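GntR-family protein transcriptional regulator (Mycobacterium smegmatis, PDB 3F8M) represses transcription of the phnDCE operon, which serves phosphate uptake, when phosphate is available to the cell, acting as a DNA-binding winged helix-turn-helix regulator. Local coordinates at residues Gly64-Glu67 and Thr72-Val75; Arg25-Met30 and Asp34-Glu39; Pro78-Pro83 and Thr90-Ala95. All coordinates share one frame; numbering follows the deposited sequence.

In the fold
Contacts 1 and 2 both lie in the DNA-binding, GntR-type winged helix-turn-helix region, and contact 3 follows later in the chain and lies nearer its centre. The centres of contacts 1 and 2 are about 9 Å apart, and the two touch directly: Val-75 N meets Asp-34 O, and Thr-73 O meets Phe-36 N, both at 3.0 Å and probably hydrogen-bonded. Thus 34-36 runs beside strand 72-75 of the wing. Contact 3 is centred about 18 Å from contact 1 and 22 Å from contact 2; it meets contact 1 where Gly-64 O packs on Pro-78 CB at 3.6 Å, just where the chain leaves the wing.

Contact 1 (Gly64-Glu67 and Thr72-Val75); sequences GRVE and TTVV
Glu-67 and Val-74 face each other as a hydrogen-bonded antiparallel pair, and their side chains rise from the same face of the two-stranded hairpin. With chi1 at 76°, Glu-67 CG sits between its own backbone N and carbonyl carbon, which brings this methylene against Val-74 CG2 at 3.6 Å; the two side chains meet at a slant. Beyond CG the glutamate runs extended, so its apolar stem covers the valine while the carboxylate continues past it. There OE2 accepts a hydrogen bond from a water that also donates to Val-75 O, tying the acid back to the neighbouring strand.

On the other side of the hairpin the side chains meet through methyl groups. Val-66 CG2 and Thr-73 CG2 touch at 3.7 Å; the chi1 of Thr-73, -68°, turns OG1 off the contact and leaves the methyl to rest on Val-66 CB as well. Val-66 pairs with Val-75 without direct hydrogen bonds, and here the side chains diverge: Val-75 turns from the opposing strand towards Leu-27 and Met-30, whereas Val-66 is covered by Leu-60 and Leu-61 of helix 50-62.

Two backbone bonds lock this register. Glu-67 N donates to Val-74 O at 2.8 Å, and Val-74 N returns a bond of 2.7 Å to Glu-67 O. The same oxygens receive close CA-H contacts, from Val-66 CA to Val-74 O at 3.1 Å and from Thr-73 CA to Glu-67 O at 3.5 Å. This hairpin is the wing of the winged helix-turn-helix domain, entered after a Schellman motif at Gly-64, which closes helix 50-62. Its chemistry implies a division of labour: paired amides set the register, aliphatic groups join it to the helices, and the carboxylate is left on a hydrated surface.

Contact 2 (Arg25-Met30 and Asp34-Glu39); sequences RMLDGM and DPFPAE
After the last turns of helix 15-29 the chain doubles back and passes the helix, the backbones closing to 6.2 Å between Met-30 CA and Asp-34 CA and opening to 8.6 Å between Met-26 CA and Phe-36 CA. The space between them is filled by the ring of Phe-36, which three helix-side residues approach from different directions. Met-30 covers one face. Its chain bends at the last torsion (chi3 81°), folding the terminal methyl over the ring: CE stands 4.0 Å from the centroid of Phe-36, only 6° off the ring normal, in a CH-pi contact. The sulfur lies over the same face, nearer the rim, as a Met-aromatic contact.

Leu-27 comes to the ring edge instead, its CG in the ring plane and 3.8 Å from Phe-36 CZ, the two side chains crossing at about a right angle. Met-26 also bends at its end and sets its sulfur at the edge, while its methyl approaches obliquely, with CE at a doubtfully short 3.2 Å from Phe-36 CD1 and also against Pro-37 CD at 3.7 Å.

This cluster belongs to the winged helix-turn-helix domain of the GntR family. It anchors the segment leading into helix 39-45, which opens the predicted helix-turn-helix motif, to the end of the first helix of the domain. Strand 72-75 of the wing packs on the same cluster, with Thr-73 against Phe-36.

Polar character appears nearer the reversal. Asp-34 lies across the stem of Met-30, its OD2 3.4 Å from Met-30 CB, and the same oxygen accepts a hydrogen bond from Arg-31 N. This bond holds the carboxylate against the turn, while Met-30 CE reaches past Asp-34 CB towards Pro-35 O, 3.7 Å away.

Contact 3 (Pro78-Pro83 and Thr90-Ala95); sequences PKIRQP and TEAAKA
Ala-92 presses its single methyl into strand 80-83, and the tight part of the contact gathers round that group. Its CB lies 3.7 Å from Arg-81 O and 3.9 Å from Pro-83 CD, with Gln-82 CA at 4.0 Å, so the helix rests on backbone as much as on side chains. Next to it Ile-80 straddles two alanines: CG2 faces Ala-92, while CG1, anti to its own carbonyl carbon (chi1 -68°), meets Ala-93 CB at 4.1 Å. Such small residues let the axes of helix 90-94 and the strand approach to 7.4 Å, their directions 127° apart.

The looser side is wet and polar. A water lies between Arg-81 O and Ala-92 O, near enough to bond to either. The end of Arg-81 leads away from the helix, its side chain packing on Thr-184 of the second subunit, to which Lys-79 is also joined by a salt bridge with Asp-186.

The helix packs on strand 80-83, which itself pairs in parallel with strand 233-240, near the chain's other end. This unit probably forms part of the junction between the winged helix-turn-helix and UTRA parts of this HutC-type GntR regulator.

Contact 1 (Gly64-Glu67 and Thr72-Val75)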
ATOM      1  N   GLY A  64       2.171 -11.074 -13.124  1.00 35.39           N
ATOM      2  CA  GLY A  64       3.468 -11.113 -12.417  1.00 34.55           C
ATOM      3  C   GLY A  64       4.278 -12.378 -12.668  1.00 33.41           C
ATOM      4  O   GLY A  64       5.322 -12.616 -12.027  1.00 34.40           O
ATOM      5  N   ARG A  65       3.835 -13.159 -13.643  1.00 31.32           N
ATOM      6  CA  ARG A  65       4.396 -14.465 -13.903  1.00 29.69           C
ATOM      7  C   ARG A  65       5.548 -14.442 -14.899  1.00 28.02           C
ATOM      8  O   ARG A  65       6.322 -15.405 -14.981  1.00 26.76           O
ATOM      9  CB  ARG A  65       3.301 -15.418 -14.369  1.00 30.48           C
ATOM     10  CG  ARG A  65       2.256 -15.704 -13.294  1.00 33.00           C
ATOM     11  CD  ARG A  65       1.203 -16.661 -13.795  1.00 37.02           C
ATOM     12  NE  ARG A  65       1.706 -18.031 -13.813  1.00 40.07           N
ATOM     13  CZ  ARG A  65       1.153 -19.035 -14.503  1.00 41.70           C
ATOM     14  NH1 ARG A  65       0.059 -18.825 -15.240  1.00 38.71           N
ATOM     15  NH2 ARG A  65       1.695 -20.258 -14.452  1.00 38.83           N
ATOM     16  N   VAL A  66       5.653 -13.342 -15.649  1.00 26.71           N
ATOM     17  CA  VAL A  66       6.740 -13.119 -16.583  1.00 25.95           C
ATOM     18  C   VAL A  66       7.133 -11.668 -16.496  1.00 26.99           C
ATOM     19  O   VAL A  66       6.412 -10.844 -15.893  1.00 26.95           O
ATOM     20  CB  VAL A  66       6.359 -13.488 -18.067  1.00 25.92           C
ATOM     21  CG1 VAL A  66       5.908 -14.922 -18.154  1.00 24.26           C
ATOM     22  CG2 VAL A  66       5.312 -12.492 -18.660  1.00 25.22           C
ATOM     23  N   GLU A  67       8.276 -11.325 -17.072  1.00 26.40           N
ATOM     24  CA  GLU A  67       8.684  -9.941 -17.103  1.00 27.70           C
ATOM     25  C   GLU A  67       9.526  -9.718 -18.352  1.00 28.67           C
ATOM     26  O   GLU A  67       9.993 -10.687 -18.931  1.00 27.72           O
ATOM     27  CB  GLU A  67       9.496  -9.603 -15.855  1.00 27.88           C
ATOM     28  CG  GLU A  67      10.923 -10.111 -15.855  1.00 30.09           C
ATOM     29  CD  GLU A  67      11.509 -10.047 -14.456  1.00 35.71           C
ATOM     30  OE1 GLU A  67      10.880  -9.434 -13.558  1.00 37.59           O
ATOM     31  OE2 GLU A  67      12.577 -10.622 -14.250  1.00 37.60           O
ATOM     32  N   THR A  72      13.227  -9.569 -24.778  1.00 31.65           N
ATOM     33  CA  THR A  72      12.718 -10.891 -24.469  1.00 30.62           C
ATOM     34  C   THR A  72      11.711 -10.830 -23.319  1.00 29.21           C
ATOM     35  O   THR A  72      11.702  -9.884 -22.520  1.00 28.83           O
ATOM     36  CB  THR A  72      13.863 -11.885 -24.113  1.00 31.18           C
ATOM     37  OG1 THR A  72      14.346 -11.582 -22.800  1.00 34.98           O
ATOM     38  CG2 THR A  72      15.045 -11.752 -25.098  1.00 29.55           C
ATOM     39  N   THR A  73      10.896 -11.875 -23.239  1.00 26.85           N
ATOM     40  CA  THR A  73      10.015 -12.085 -22.107  1.00 26.04           C
ATOM     41  C   THR A  73      10.583 -13.253 -21.328  1.00 23.98           C
ATOM     42  O   THR A  73      10.795 -14.307 -21.902  1.00 22.93           O
ATOM     43  CB  THR A  73       8.611 -12.370 -22.627  1.00 26.50           C
ATOM     44  OG1 THR A  73       8.117 -11.166 -23.244  1.00 26.11           O
ATOM     45  CG2 THR A  73       7.673 -12.805 -21.507  1.00 25.78           C
ATOM     46  N   VAL A  74      10.811 -13.064 -20.022  1.00 23.49           N
ATOM     47  CA  VAL A  74      11.363 -14.135 -19.184  1.00 22.58           C
ATOM     48  C   VAL A  74      10.457 -14.521 -18.019  1.00 22.87           C
ATOM     49  O   VAL A  74       9.576 -13.732 -17.625  1.00 21.47           O
ATOM     50  CB  VAL A  74      12.790 -13.833 -18.665  1.00 22.18           C
ATOM     51  CG1 VAL A  74      13.748 -13.514 -19.824  1.00 22.58           C
ATOM     52  CG2 VAL A  74      12.788 -12.709 -17.607  1.00 24.40           C
ATOM     53  N   VAL A  75      10.680 -15.723 -17.486  1.00 20.97           N
ATOM     54  CA  VAL A  75       9.912 -16.231 -16.360  1.00 20.99           C
ATOM     55  C   VAL A  75      10.295 -15.352 -15.139  1.00 22.19           C
ATOM     56  O   VAL A  75      11.474 -15.008 -14.955  1.00 19.84           O
ATOM     57  CB  VAL A  75      10.216 -17.732 -16.141  1.00 20.75           C
ATOM     58  CG1 VAL A  75       9.531 -18.282 -14.881  1.00 21.55           C
ATOM     59  CG2 VAL A  75       9.735 -18.534 -17.361  1.00 19.70           C
TER
HETATM   60  O   HOH W   1      12.951 -13.286 -13.797  1.00 29.33           O

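Contact 2 (Arg25-Met30 and Asp34-Glu39)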
ATOM      1  N   ARG A  25       1.562 -24.486 -19.465  1.00 36.74           N
ATOM      2  CA  ARG A  25       2.360 -25.706 -19.505  1.00 36.93           C
ATOM      3  C   ARG A  25       3.847 -25.403 -19.719  1.00 36.46           C
ATOM      4  O   ARG A  25       4.704 -26.025 -19.081  1.00 36.82           O
ATOM      5  CB  ARG A  25       1.844 -26.654 -20.592  1.00 37.18           C
ATOM      6  CG  ARG A  25       2.544 -28.026 -20.622  1.00 40.21           C
ATOM      7  CD  ARG A  25       1.984 -28.930 -21.718  1.00 46.20           C
ATOM      8  NE  ARG A  25       0.529 -29.113 -21.610  1.00 51.55           N
ATOM      9  CZ  ARG A  25      -0.390 -28.351 -22.210  1.00 53.04           C
ATOM     10  NH1 ARG A  25      -0.022 -27.329 -22.976  1.00 55.65           N
ATOM     11  NH2 ARG A  25      -1.685 -28.607 -22.042  1.00 53.18           N
ATOM     12  N   MET A  26       4.164 -24.470 -20.616  1.00 35.25           N
ATOM     13  CA  MET A  26       5.572 -24.067 -20.765  1.00 34.07           C
ATOM     14  C   MET A  26       6.092 -23.568 -19.425  1.00 33.58           C
ATOM     15  O   MET A  26       7.125 -24.060 -18.934  1.00 32.31           O
ATOM     16  CB  MET A  26       5.757 -23.005 -21.846  1.00 33.66           C
ATOM     17  CG  MET A  26       5.729 -23.564 -23.260  1.00 33.71           C
ATOM     18  SD  MET A  26       5.592 -22.189 -24.393  1.00 33.03           S
ATOM     19  CE  MET A  26       7.221 -21.458 -24.310  1.00 37.50           C
ATOM     20  N   LEU A  27       5.346 -22.634 -18.822  1.00 33.37           N
ATOM     21  CA  LEU A  27       5.729 -22.021 -17.550  1.00 33.45           C
ATOM     22  C   LEU A  27       6.009 -23.039 -16.450  1.00 34.22           C
ATOM     23  O   LEU A  27       6.939 -22.840 -15.667  1.00 34.60           O
ATOM     24  CB  LEU A  27       4.688 -21.007 -17.081  1.00 32.58           C
ATOM     25  CG  LEU A  27       4.938 -19.565 -17.511  1.00 32.80           C
ATOM     26  CD1 LEU A  27       3.782 -18.682 -17.073  1.00 32.11           C
ATOM     27  CD2 LEU A  27       6.280 -19.021 -16.979  1.00 28.83           C
ATOM     28  N   ASP A  28       5.232 -24.127 -16.397  1.00 35.03           N
ATOM     29  CA  ASP A  28       5.476 -25.196 -15.400  1.00 35.04           C
ATOM     30  C   ASP A  28       6.880 -25.808 -15.481  1.00 33.98           C
ATOM     31  O   ASP A  28       7.455 -26.214 -14.464  1.00 33.79           O
ATOM     32  CB  ASP A  28       4.439 -26.324 -15.518  1.00 36.50           C
ATOM     33  CG  ASP A  28       4.605 -27.384 -14.422  1.00 40.19           C
ATOM     34  OD1 ASP A  28       4.457 -27.028 -13.230  1.00 46.81           O
ATOM     35  OD2 ASP A  28       4.907 -28.562 -14.742  1.00 44.84           O
ATOM     36  N   GLY A  29       7.406 -25.895 -16.701  1.00 32.93           N
ATOM     37  CA  GLY A  29       8.686 -26.537 -16.957  1.00 31.52           C
ATOM     38  C   GLY A  29       9.898 -25.630 -16.963  1.00 29.67           C
ATOM     39  O   GLY A  29      11.030 -26.111 -17.059  1.00 29.91           O
ATOM     40  N   MET A  30       9.686 -24.328 -16.874  1.00 27.82           N
ATOM     41  CA  MET A  30      10.793 -23.388 -16.977  1.00 26.13           C
ATOM     42  C   MET A  30      11.239 -22.913 -15.598  1.00 25.89           C
ATOM     43  O   MET A  30      10.507 -23.067 -14.619  1.00 26.55           O
ATOM     44  CB  MET A  30      10.406 -22.193 -17.858  1.00 26.10           C
ATOM     45  CG  MET A  30      10.047 -22.569 -19.304  1.00 23.51           C
ATOM     46  SD  MET A  30       9.123 -21.316 -20.241  1.00 24.81           S
ATOM     47  CE  MET A  30      10.438 -20.190 -20.787  1.00 19.36           C
ATOM     48  N   ASP A  34      14.180 -17.852 -17.401  1.00 18.85           N
ATOM     49  CA  ASP A  34      14.174 -18.527 -18.729  1.00 17.85           C
ATOM     50  C   ASP A  34      13.416 -17.666 -19.770  1.00 18.45           C
ATOM     51  O   ASP A  34      12.274 -17.234 -19.502  1.00 17.79           O
ATOM     52  CB  ASP A  34      13.477 -19.880 -18.631  1.00 16.05           C
ATOM     53  CG  ASP A  34      14.362 -20.972 -18.086  1.00 17.10           C
ATOM     54  OD1 ASP A  34      15.569 -20.728 -17.862  1.00 19.67           O
ATOM     55  OD2 ASP A  34      13.838 -22.088 -17.933  1.00 16.60           O
ATOM     56  N   PRO A  35      14.012 -17.452 -20.970  1.00 19.15           N
ATOM     57  CA  PRO A  35      13.282 -16.708 -22.027  1.00 18.22           C
ATOM     58  C   PRO A  35      12.363 -17.542 -22.888  1.00 20.16           C
ATOM     59  O   PRO A  35      12.740 -18.653 -23.276  1.00 20.61           O
ATOM     60  CB  PRO A  35      14.413 -16.159 -22.906  1.00 18.43           C
ATOM     61  CG  PRO A  35      15.527 -17.178 -22.778  1.00 18.45           C
ATOM     62  CD  PRO A  35      15.415 -17.753 -21.361  1.00 17.93           C
ATOM     63  N   PHE A  36      11.173 -17.004 -23.197  1.00 19.90           N
ATOM     64  CA  PHE A  36      10.250 -17.636 -24.121  1.00 20.38           C
ATOM     65  C   PHE A  36      10.831 -17.462 -25.519  1.00 19.55           C
ATOM     66  O   PHE A  36      11.563 -16.513 -25.743  1.00 19.53           O
ATOM     67  CB  PHE A  36       8.874 -16.941 -24.049  1.00 20.45           C
ATOM     68  CG  PHE A  36       8.043 -17.427 -22.898  1.00 23.37           C
ATOM     69  CD1 PHE A  36       7.167 -18.487 -23.059  1.00 25.59           C
ATOM     70  CD2 PHE A  36       8.194 -16.871 -21.640  1.00 25.84           C
ATOM     71  CE1 PHE A  36       6.431 -18.983 -21.964  1.00 26.77           C
ATOM     72  CE2 PHE A  36       7.451 -17.354 -20.562  1.00 23.84           C
ATOM     73  CZ  PHE A  36       6.582 -18.391 -20.724  1.00 23.29           C
ATOM     74  N   PRO A  37      10.468 -18.348 -26.453  1.00 20.90           N
ATOM     75  CA  PRO A  37      10.757 -18.134 -27.890  1.00 21.44           C
ATOM     76  C   PRO A  37      10.128 -16.821 -28.292  1.00 22.40           C
ATOM     77  O   PRO A  37       9.236 -16.377 -27.590  1.00 22.78           O
ATOM     78  CB  PRO A  37       9.950 -19.250 -28.542  1.00 21.22           C
ATOM     79  CG  PRO A  37      10.134 -20.397 -27.591  1.00 21.00           C
ATOM     80  CD  PRO A  37       9.918 -19.697 -26.220  1.00 20.46           C
ATOM     81  N   ALA A  38      10.554 -16.217 -29.401  1.00 23.50           N
ATOM     82  CA  ALA A  38       9.891 -14.990 -29.880  1.00 23.45           C
ATOM     83  C   ALA A  38       8.407 -15.209 -30.217  1.00 24.58           C
ATOM     84  O   ALA A  38       7.939 -16.341 -30.564  1.00 23.99           O
ATOM     85  CB  ALA A  38      10.655 -14.324 -31.090  1.00 25.02           C
ATOM     86  N   GLU A  39       7.672 -14.112 -30.081  1.00 24.53           N
ATOM     87  CA  GLU A  39       6.236 -14.134 -30.236  1.00 25.72           C
ATOM     88  C   GLU A  39       5.850 -14.788 -31.549  1.00 25.16           C
ATOM     89  O   GLU A  39       5.011 -15.651 -31.554  1.00 25.14           O
ATOM     90  CB  GLU A  39       5.627 -12.731 -30.060  1.00 26.39           C
ATOM     91  CG  GLU A  39       5.844 -11.701 -31.132  1.00 30.05           C
ATOM     92  CD  GLU A  39       4.811 -10.529 -31.016  1.00 32.15           C
ATOM     93  OE1 GLU A  39       4.535 -10.043 -29.884  1.00 34.67           O
ATOM     94  OE2 GLU A  39       4.269 -10.099 -32.062  1.00 31.60           O
TER

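Contact 3 (Pro78-Pro83 and Thr90-Ala95)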
ATOM      1  N   PRO A  78       6.534 -14.572  -9.137  1.00 26.62           N
ATOM      2  CA  PRO A  78       5.428 -13.674  -8.970  1.00 26.40           C
ATOM      3  C   PRO A  78       5.386 -13.135  -7.523  1.00 25.77           C
ATOM      4  O   PRO A  78       5.694 -13.878  -6.578  1.00 26.32           O
ATOM      5  CB  PRO A  78       4.200 -14.551  -9.249  1.00 26.73           C
ATOM      6  CG  PRO A  78       4.681 -15.865  -9.606  1.00 26.71           C
ATOM      7  CD  PRO A  78       6.111 -15.984  -9.277  1.00 27.13           C
ATOM      8  N   LYS A  79       5.060 -11.862  -7.399  1.00 25.44           N
ATOM      9  CA  LYS A  79       4.734 -11.270  -6.087  1.00 25.52           C
ATOM     10  C   LYS A  79       3.485 -11.924  -5.542  1.00 24.92           C
ATOM     11  O   LYS A  79       2.529 -12.178  -6.296  1.00 24.77           O
ATOM     12  CB  LYS A  79       4.476  -9.771  -6.248  1.00 24.39           C
ATOM     13  CG  LYS A  79       5.686  -8.992  -6.710  1.00 27.14           C
ATOM     14  CD  LYS A  79       5.278  -7.568  -6.946  1.00 26.70           C
ATOM     15  CE  LYS A  79       6.469  -6.684  -7.226  1.00 29.48           C
ATOM     16  NZ  LYS A  79       5.956  -5.297  -7.474  1.00 26.19           N
ATOM     17  N   ILE A  80       3.478 -12.197  -4.232  1.00 25.74           N
ATOM     18  CA  ILE A  80       2.236 -12.574  -3.559  1.00 26.16           C
ATOM     19  C   ILE A  80       1.294 -11.396  -3.584  1.00 25.58           C
ATOM     20  O   ILE A  80       1.709 -10.295  -3.275  1.00 25.63           O
ATOM     21  CB  ILE A  80       2.462 -13.033  -2.095  1.00 26.19           C
ATOM     22  CG1 ILE A  80       3.209 -14.359  -2.079  1.00 29.20           C
ATOM     23  CG2 ILE A  80       1.126 -13.313  -1.405  1.00 25.49           C
ATOM     24  CD1 ILE A  80       4.107 -14.517  -0.879  1.00 32.37           C
ATOM     25  N   ARG A  81       0.047 -11.628  -4.000  1.00 25.69           N
ATOM     26  CA  ARG A  81      -0.968 -10.571  -4.087  1.00 26.64           C
ATOM     27  C   ARG A  81      -1.927 -10.720  -2.901  1.00 27.16           C
ATOM     28  O   ARG A  81      -2.843 -11.546  -2.891  1.00 27.88           O
ATOM     29  CB  ARG A  81      -1.710 -10.645  -5.430  1.00 27.15           C
ATOM     30  CG  ARG A  81      -0.821 -10.310  -6.623  1.00 30.63           C
ATOM     31  CD  ARG A  81      -1.535 -10.618  -7.954  1.00 35.99           C
ATOM     32  NE  ARG A  81      -2.804  -9.922  -8.033  1.00 40.90           N
ATOM     33  CZ  ARG A  81      -2.958  -8.691  -8.522  1.00 45.08           C
ATOM     34  NH1 ARG A  81      -1.918  -8.011  -8.997  1.00 45.02           N
ATOM     35  NH2 ARG A  81      -4.161  -8.132  -8.526  1.00 46.89           N
ATOM     36  N   GLN A  82      -1.670  -9.947  -1.873  1.00 27.20           N
ATOM     37  CA  GLN A  82      -2.419 -10.098  -0.653  1.00 29.47           C
ATOM     38  C   GLN A  82      -3.521  -9.053  -0.474  1.00 29.06           C
ATOM     39  O   GLN A  82      -3.231  -7.851  -0.438  1.00 28.60           O
ATOM     40  CB  GLN A  82      -1.423 -10.005   0.485  1.00 28.59           C
ATOM     41  CG  GLN A  82      -2.034  -9.979   1.833  1.00 34.07           C
ATOM     42  CD  GLN A  82      -1.141 -10.651   2.828  1.00 36.11           C
ATOM     43  OE1 GLN A  82      -1.582 -11.538   3.538  1.00 40.92           O
ATOM     44  NE2 GLN A  82       0.132 -10.236   2.882  1.00 35.77           N
ATOM     45  N   PRO A  83      -4.779  -9.510  -0.325  1.00 29.70           N
ATOM     46  CA  PRO A  83      -5.895  -8.606  -0.038  1.00 29.64           C
ATOM     47  C   PRO A  83      -5.647  -7.900   1.293  1.00 30.57           C
ATOM     48  O   PRO A  83      -5.126  -8.525   2.234  1.00 30.85           O
ATOM     49  CB  PRO A  83      -7.095  -9.550   0.076  1.00 30.64           C
ATOM     50  CG  PRO A  83      -6.660 -10.840  -0.562  1.00 30.41           C
ATOM     51  CD  PRO A  83      -5.200 -10.921  -0.320  1.00 29.62           C
ATOM     52  N   THR A  90      -0.930 -17.105   3.763  1.00 30.39           N
ATOM     53  CA  THR A  90      -0.806 -18.413   3.073  1.00 31.62           C
ATOM     54  C   THR A  90      -1.969 -18.668   2.120  1.00 32.74           C
ATOM     55  O   THR A  90      -1.765 -19.240   1.036  1.00 32.98           O
ATOM     56  CB  THR A  90      -0.672 -19.594   4.044  1.00 30.93           C
ATOM     57  OG1 THR A  90      -1.611 -19.425   5.110  1.00 31.30           O
ATOM     58  CG2 THR A  90       0.716 -19.666   4.598  1.00 29.67           C
ATOM     59  N   GLU A  91      -3.173 -18.235   2.504  1.00 33.64           N
ATOM     60  CA  GLU A  91      -4.341 -18.373   1.623  1.00 35.42           C
ATOM     61  C   GLU A  91      -4.160 -17.547   0.352  1.00 34.77           C
ATOM     62  O   GLU A  91      -4.537 -17.996  -0.732  1.00 34.86           O
ATOM     63  CB  GLU A  91      -5.649 -17.959   2.314  1.00 36.40           C
ATOM     64  CG  GLU A  91      -6.016 -18.792   3.521  1.00 40.46           C
ATOM     65  CD  GLU A  91      -7.526 -19.000   3.672  1.00 47.01           C
ATOM     66  OE1 GLU A  91      -8.331 -18.221   3.082  1.00 49.05           O
ATOM     67  OE2 GLU A  91      -7.905 -19.959   4.387  1.00 49.48           O
ATOM     68  N   ALA A  92      -3.596 -16.338   0.487  1.00 34.11           N
ATOM     69  CA  ALA A  92      -3.400 -15.472  -0.677  1.00 33.28           C
ATOM     70  C   ALA A  92      -2.443 -16.166  -1.632  1.00 32.95           C
ATOM     71  O   ALA A  92      -2.700 -16.197  -2.823  1.00 32.25           O
ATOM     72  CB  ALA A  92      -2.871 -14.099  -0.282  1.00 33.87           C
ATOM     73  N   ALA A  93      -1.354 -16.724  -1.097  1.00 32.42           N
ATOM     74  CA  ALA A  93      -0.335 -17.385  -1.922  1.00 32.91           C
ATOM     75  C   ALA A  93      -0.888 -18.666  -2.561  1.00 33.64           C
ATOM     76  O   ALA A  93      -0.639 -18.901  -3.747  1.00 33.85           O
ATOM     77  CB  ALA A  93       0.933 -17.673  -1.124  1.00 32.59           C
ATOM     78  N   LYS A  94      -1.625 -19.465  -1.777  1.00 34.15           N
ATOM     79  CA  LYS A  94      -2.368 -20.640  -2.279  1.00 35.93           C
ATOM     80  C   LYS A  94      -3.190 -20.321  -3.520  1.00 36.32           C
ATOM     81  O   LYS A  94      -3.049 -21.002  -4.542  1.00 37.39           O
ATOM     82  CB  LYS A  94      -3.297 -21.215  -1.209  1.00 36.34           C
ATOM     83  CG  LYS A  94      -2.725 -22.399  -0.409  1.00 38.13           C
ATOM     84  N   ALA A  95      -4.034 -19.296  -3.416  1.00 36.53           N
ATOM     85  CA  ALA A  95      -4.830 -18.754  -4.539  1.00 37.29           C
ATOM     86  C   ALA A  95      -4.067 -18.509  -5.848  1.00 37.53           C
ATOM     87  O   ALA A  95      -4.677 -18.519  -6.932  1.00 37.47           O
ATOM     88  CB  ALA A  95      -5.551 -17.485  -4.116  1.00 37.25           C
TER
HETATM   89  O   HOH W   2      -3.600 -14.077  -3.910  1.00 35.10           O